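Local structure of tRNA delta(2)-isopentenylpyrophosphate transferase (Bacillus halodurans, 3EXA) at residues 203-208 with 266-271. The protein probably transfers a dimethylallyl group from dimethylallyl diphosphate onto adenosine 37 of tRNAs that read codons beginning with uridine. Numbering follows the deposited sequence.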
loop_
_atom_site.group_PDB
_atom_site.type_symbol
_atom_site.label_atom_id
_atom_site.label_comp_id
_atom_site.label_asym_id
_atom_site.label_seq_id
_atom_site.Cartn_x
_atom_site.Cartn_y
_atom_site.Cartn_z
ATOM N N VAL A 203 32.718 33.926 -7.037
ATOM C CA VAL A 203 33.649 33.061 -7.748
ATOM C C VAL A 203 32.920 31.835 -8.276
ATOM O O VAL A 203 33.013 31.517 -9.455
ATOM C CB VAL A 203 34.818 32.629 -6.815
ATOM C CG1 VAL A 203 35.642 31.540 -7.462
ATOM C CG2 VAL A 203 35.715 33.828 -6.522
ATOM N N LEU A 204 32.183 31.165 -7.394
ATOM C CA LEU A 204 31.425 29.977 -7.745
ATOM C C LEU A 204 30.443 30.229 -8.890
ATOM O O LEU A 204 30.306 29.398 -9.798
ATOM C CB LEU A 204 30.656 29.472 -6.524
ATOM C CG LEU A 204 29.789 28.245 -6.827
ATOM C CD1 LEU A 204 30.696 27.050 -7.013
ATOM C CD2 LEU A 204 28.788 27.985 -5.705
ATOM N N TYR A 205 29.750 31.366 -8.848
ATOM C CA TYR A 205 28.774 31.712 -9.884
ATOM C C TYR A 205 29.432 31.888 -11.246
ATOM O O TYR A 205 28.950 31.356 -12.251
ATOM C CB TYR A 205 27.994 32.991 -9.510
ATOM C CG TYR A 205 26.905 32.791 -8.467
ATOM C CD1 TYR A 205 26.588 31.513 -8.002
ATOM C CD2 TYR A 205 26.188 33.874 -7.950
ATOM C CE1 TYR A 205 25.593 31.310 -7.048
ATOM C CE2 TYR A 205 25.179 33.681 -6.987
ATOM C CZ TYR A 205 24.894 32.389 -6.543
ATOM O OH TYR A 205 23.919 32.150 -5.591
ATOM N N ASP A 206 30.532 32.631 -11.289
ATOM C CA ASP A 206 31.223 32.843 -12.560
ATOM C C ASP A 206 31.675 31.522 -13.144
ATOM O O ASP A 206 31.573 31.305 -14.352
ATOM C CB ASP A 206 32.439 33.752 -12.380
ATOM C CG ASP A 206 32.054 35.183 -12.090
ATOM O OD1 ASP A 206 32.967 36.016 -11.936
ATOM O OD2 ASP A 206 30.843 35.478 -12.016
ATOM N N ARG A 207 32.178 30.634 -12.291
ATOM C CA ARG A 207 32.634 29.339 -12.782
ATOM C C ARG A 207 31.452 28.518 -13.295
ATOM O O ARG A 207 31.625 27.659 -14.155
ATOM C CB ARG A 207 33.385 28.569 -11.684
ATOM C CG ARG A 207 34.802 29.074 -11.400
ATOM C CD ARG A 207 35.305 28.512 -10.078
ATOM N NE ARG A 207 35.385 27.061 -10.107
ATOM C CZ ARG A 207 36.442 26.379 -10.534
ATOM N NH1 ARG A 207 37.515 27.027 -10.962
ATOM N NH2 ARG A 207 36.424 25.049 -10.543
ATOM N N ILE A 208 30.257 28.798 -12.770
ATOM C CA ILE A 208 29.057 28.088 -13.190
ATOM C C ILE A 208 28.593 28.624 -14.553
ATOM O O ILE A 208 28.169 27.850 -15.412
ATOM C CB ILE A 208 27.938 28.206 -12.121
ATOM C CG1 ILE A 208 28.344 27.398 -10.874
ATOM C CG2 ILE A 208 26.598 27.722 -12.674
ATOM C CD1 ILE A 208 27.411 27.524 -9.699
ATOM N N ASN A 266 19.232 28.958 -13.623
ATOM C CA ASN A 266 18.810 27.741 -12.938
ATOM C C ASN A 266 20.017 26.982 -12.388
ATOM O O ASN A 266 19.928 26.384 -11.319
ATOM C CB ASN A 266 18.022 26.818 -13.871
ATOM C CG ASN A 266 16.738 27.444 -14.363
ATOM O OD1 ASN A 266 16.151 28.290 -13.693
ATOM N ND2 ASN A 266 16.287 27.021 -15.536
ATOM N N SER A 267 21.139 26.999 -13.106
ATOM C CA SER A 267 22.332 26.301 -12.634
ATOM C C SER A 267 22.864 26.929 -11.347
ATOM O O SER A 267 23.338 26.223 -10.452
ATOM C CB SER A 267 23.441 26.311 -13.693
ATOM O OG SER A 267 23.140 25.454 -14.782
ATOM N N ARG A 268 22.799 28.255 -11.259
ATOM C CA ARG A 268 23.268 28.947 -10.066
ATOM C C ARG A 268 22.300 28.704 -8.913
ATOM O O ARG A 268 22.723 28.447 -7.787
ATOM C CB ARG A 268 23.392 30.454 -10.315
ATOM C CG ARG A 268 24.488 30.849 -11.296
ATOM C CD ARG A 268 24.648 32.361 -11.293
ATOM N NE ARG A 268 23.382 33.037 -11.550
ATOM C CZ ARG A 268 22.973 33.438 -12.752
ATOM N NH1 ARG A 268 23.734 33.233 -13.818
ATOM N NH2 ARG A 268 21.809 34.053 -12.890
ATOM N N ARG A 269 21.003 28.779 -9.211
ATOM C CA ARG A 269 19.949 28.565 -8.216
ATOM C C ARG A 269 20.033 27.164 -7.626
ATOM O O ARG A 269 19.744 26.951 -6.446
ATOM C CB ARG A 269 18.570 28.722 -8.862
ATOM C CG ARG A 269 17.631 29.679 -8.161
ATOM C CD ARG A 269 17.824 31.091 -8.686
ATOM N NE ARG A 269 16.571 31.681 -9.150
ATOM C CZ ARG A 269 15.845 31.218 -10.163
ATOM N NH1 ARG A 269 14.719 31.833 -10.502
ATOM N NH2 ARG A 269 16.238 30.145 -10.840
ATOM N N TYR A 270 20.405 26.206 -8.466
ATOM C CA TYR A 270 20.510 24.817 -8.047
ATOM C C TYR A 270 21.754 24.572 -7.188
ATOM O O TYR A 270 21.752 23.695 -6.325
ATOM C CB TYR A 270 20.506 23.916 -9.283
ATOM C CG TYR A 270 20.625 22.442 -8.991
ATOM C CD1 TYR A 270 21.872 21.821 -8.944
ATOM C CD2 TYR A 270 19.491 21.664 -8.767
ATOM C CE1 TYR A 270 21.987 20.459 -8.682
ATOM C CE2 TYR A 270 19.593 20.305 -8.502
ATOM C CZ TYR A 270 20.841 19.709 -8.461
ATOM O OH TYR A 270 20.944 18.366 -8.187
ATOM N N ALA A 271 22.812 25.346 -7.425
ATOM C CA ALA A 271 24.032 25.203 -6.639
ATOM C C ALA A 271 23.730 25.735 -5.240
ATOM O O ALA A 271 24.048 25.097 -4.236
ATOM C CB ALA A 271 25.177 26.004 -7.270
#
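One face of the Tyr205 ring carries the aliphatic chain of Arg268: CD sits 3.6 Å above the ring plane, displaced toward the rim, in a CH-pi contact. The two side chains cross at about a right angle, with Arg268 CD closest to Tyr205 CG and Arg268 CB 4.0 Å from Tyr205 CE1. The guanidinium plane is turned 60° from the ring, so this is not a stack of flat groups. Arginine suits the place because its methylenes can lie on an aromatic face while its charged end reaches past it; a bend at chi3 (-54°) sets NE off the line of the methylenes, and NH1 bonds to Asn209 OD1. An alanine in place of the tyrosine would keep CB near Arg268 CD but lose the ring, and would probably leave the arginine methylenes without their aromatic face and freer to turn.

Beside this pair, Ile208 uses both branches. Its CG2 meets Ser267 CB at 3.6 Å and also touches Arg268 CG, while CD1 reaches Ala271 CB, likewise at 3.6 Å. Small residues suit the places that face Ile208: Ala271 offers just its methyl, and buried Ser267 turns its OG to the carbonyl oxygen of Leu263 in its own helix, presenting carbon to the partner. Leu204 CD2 lies more loosely, 4.4 Å from Ala271 CB, and its side chain also touches Val14 in the loop predicted to bind ATP, a P-loop by its sequence pattern.

Segments 203-208 and 266-271, on helices 201-218 and 256-279, run at 138° to each other. With carbon-to-carbon contacts alone between them, they are held by shape and by burial of apolar surface, while Ser267 OG and Arg268 NH1 make their directional bonds elsewhere.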